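Local coordinates for protein cytochrome b5 reductase 4 (Homo sapiens, PDB 3LF5) that carries a heme in its cytochrome b5 domain and probably passes electrons from NADH through its reductase domain to that heme, at residues W23-G28 against G78-K83. Residues are numbered along the deposited sequence; the frame is centred on the assembly and turned at random.
Sequences WICIRG and GRMAIK
The guanidinium of Arg-79 meets the turn at Gly-28 with its edge: the carbonyl oxygen of Gly-28 lies in the guanidinium plane and takes a nearly straight hydrogen bond from Arg-79 NE, 3.0 Å from Gly-28 O. The same group makes a cation-pi contact with Phe-29. Bends at chi2 and chi3 (-62° and -50°) curl the Arg-79 side chain toward the turn at Gly-28, bringing NE above its carbonyl plane. Within that plane sits the second donor, Met-80 N, also 3.0 Å from Gly-28 O. One oxygen is thus gripped from two directions, and a water bonded to Met-80 O adds weak links to Gly-28 O and Arg-79 NH2. With its positive phi, Gly-28 turns the chain where a side chain would crowd the Arg-79 guanidinium.

Alongside these polar bonds, on the side of the buried Cys-25, Cys-25 SG, set anti to its backbone N (chi1 168°), presses on Met-80 CG at 3.4 Å. The Met-80 chain is bent at both chi2 and chi3, with SD 4.1 Å from Cys-25 CB, and also packs on Val-8, Leu-13 and Val-30. An alanine here lacks CG, SD and CE and would probably leave Cys-25 and the side chains of Val-8, Leu-13 and Val-30 less tightly packed.

The guanidinium of Arg-27 is held in a salt bridge to Asp-60, through NH2 and OD1. The arrangement belongs to the mixed sheet of the cytochrome b5 fold, where the turn joining antiparallel strands 21-26 and 29-32 is bonded to the end of strand 76-80.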
loop_
_atom_site.group_PDB
_atom_site.type_symbol
_atom_site.label_atom_id
_atom_site.label_comp_id
_atom_site.label_asym_id
_atom_site.label_seq_id
_atom_site.Cartn_x
_atom_site.Cartn_y
_atom_site.Cartn_z
ATOM N N TRP A 23 -4.468 -1.191 -9.454
ATOM C CA TRP A 23 -5.782 -1.145 -8.820
ATOM C C TRP A 23 -5.692 -0.323 -7.540
ATOM O O TRP A 23 -4.743 -0.425 -6.782
ATOM C CB TRP A 23 -6.319 -2.538 -8.471
ATOM C CG TRP A 23 -6.632 -3.442 -9.634
ATOM C CD1 TRP A 23 -6.412 -3.229 -10.947
ATOM C CD2 TRP A 23 -7.211 -4.738 -9.523
ATOM N NE1 TRP A 23 -6.862 -4.304 -11.688
ATOM C CE2 TRP A 23 -7.341 -5.249 -10.818
ATOM C CE3 TRP A 23 -7.647 -5.516 -8.450
ATOM C CZ2 TRP A 23 -7.864 -6.530 -11.065
ATOM C CZ3 TRP A 23 -8.170 -6.764 -8.697
ATOM C CH2 TRP A 23 -8.270 -7.263 -9.993
ATOM N N ILE A 24 -6.753 0.444 -7.281
ATOM C CA ILE A 24 -6.873 1.195 -6.037
ATOM C C ILE A 24 -8.271 0.980 -5.479
ATOM O O ILE A 24 -9.252 0.960 -6.234
ATOM C CB ILE A 24 -6.617 2.713 -6.245
ATOM C CG1 ILE A 24 -5.232 2.966 -6.818
ATOM C CG2 ILE A 24 -6.819 3.523 -4.993
ATOM C CD1 ILE A 24 -4.952 4.445 -7.209
ATOM N N CYS A 25 -8.340 0.829 -4.161
ATOM C CA CYS A 25 -9.597 0.753 -3.451
ATOM C C CYS A 25 -9.953 2.120 -2.871
ATOM O O CYS A 25 -9.118 2.725 -2.209
ATOM C CB CYS A 25 -9.470 -0.272 -2.330
ATOM S SG CYS A 25 -10.795 -0.267 -1.132
ATOM N N ILE A 26 -11.156 2.612 -3.147
ATOM C CA ILE A 26 -11.693 3.818 -2.550
ATOM C C ILE A 26 -13.033 3.462 -1.920
ATOM O O ILE A 26 -13.959 3.031 -2.594
ATOM C CB ILE A 26 -11.890 4.963 -3.560
ATOM C CG1 ILE A 26 -10.596 5.278 -4.327
ATOM C CG2 ILE A 26 -12.423 6.208 -2.834
ATOM C CD1 ILE A 26 -9.516 5.945 -3.529
ATOM N N ARG A 27 -13.104 3.584 -0.596
ATOM C CA ARG A 27 -14.334 3.292 0.167
ATOM C C ARG A 27 -14.939 1.942 -0.205
ATOM O O ARG A 27 -16.147 1.795 -0.367
ATOM C CB ARG A 27 -15.360 4.434 0.052
ATOM C CG ARG A 27 -15.329 5.395 1.235
ATOM C CD ARG A 27 -16.175 6.639 0.996
ATOM N NE ARG A 27 -15.469 7.590 0.147
ATOM C CZ ARG A 27 -14.557 8.447 0.589
ATOM N NH1 ARG A 27 -14.245 8.493 1.881
ATOM N NH2 ARG A 27 -13.954 9.256 -0.275
ATOM N N GLY A 28 -14.065 0.952 -0.336
ATOM C CA GLY A 28 -14.455 -0.432 -0.588
ATOM C C GLY A 28 -14.665 -0.794 -2.046
ATOM O O GLY A 28 -14.825 -1.972 -2.367
ATOM N N GLY A 78 -14.761 -4.248 -8.804
ATOM C CA GLY A 78 -15.618 -4.893 -7.843
ATOM C C GLY A 78 -15.425 -4.291 -6.467
ATOM O O GLY A 78 -15.225 -3.092 -6.321
ATOM N N ARG A 79 -15.570 -5.143 -5.455
ATOM C CA ARG A 79 -15.602 -4.721 -4.070
ATOM C C ARG A 79 -14.593 -5.494 -3.251
ATOM O O ARG A 79 -14.340 -6.667 -3.502
ATOM C CB ARG A 79 -16.987 -4.955 -3.477
ATOM C CG ARG A 79 -18.098 -4.231 -4.222
ATOM C CD ARG A 79 -17.933 -2.731 -4.176
ATOM N NE ARG A 79 -17.732 -2.399 -2.781
ATOM C CZ ARG A 79 -18.698 -2.260 -1.897
ATOM N NH1 ARG A 79 -19.981 -2.265 -2.300
ATOM N NH2 ARG A 79 -18.368 -2.080 -0.620
ATOM N N MET A 80 -14.048 -4.847 -2.222
ATOM C CA MET A 80 -13.164 -5.521 -1.301
ATOM C C MET A 80 -13.914 -6.586 -0.526
ATOM O O MET A 80 -15.050 -6.387 -0.094
ATOM C CB MET A 80 -12.537 -4.558 -0.309
ATOM C CG MET A 80 -11.551 -3.592 -0.906
ATOM S SD MET A 80 -10.179 -4.307 -1.823
ATOM C CE MET A 80 -9.310 -5.209 -0.575
ATOM N N ALA A 81 -13.228 -7.697 -0.312
ATOM C CA ALA A 81 -13.718 -8.764 0.536
ATOM C C ALA A 81 -13.907 -8.249 1.952
ATOM O O ALA A 81 -13.280 -7.271 2.368
ATOM C CB ALA A 81 -12.689 -9.907 0.513
ATOM N N ILE A 82 -14.779 -8.921 2.703
ATOM C CA ILE A 82 -14.988 -8.571 4.104
ATOM C C ILE A 82 -14.731 -9.761 5.004
ATOM O O ILE A 82 -14.788 -10.906 4.572
ATOM C CB ILE A 82 -16.397 -8.039 4.359
ATOM C CG1 ILE A 82 -17.449 -9.031 3.889
ATOM C CG2 ILE A 82 -16.567 -6.688 3.702
ATOM C CD1 ILE A 82 -18.796 -8.756 4.472
ATOM N N LYS A 83 -14.419 -9.491 6.268
ATOM C CA LYS A 83 -14.355 -10.541 7.260
ATOM C C LYS A 83 -15.777 -10.795 7.723
ATOM O O LYS A 83 -16.547 -9.850 7.861
ATOM C CB LYS A 83 -13.467 -10.170 8.461
ATOM C CG LYS A 83 -11.981 -10.083 8.159
HETATM O O HOH W 1 -16.136 -3.712 0.259
#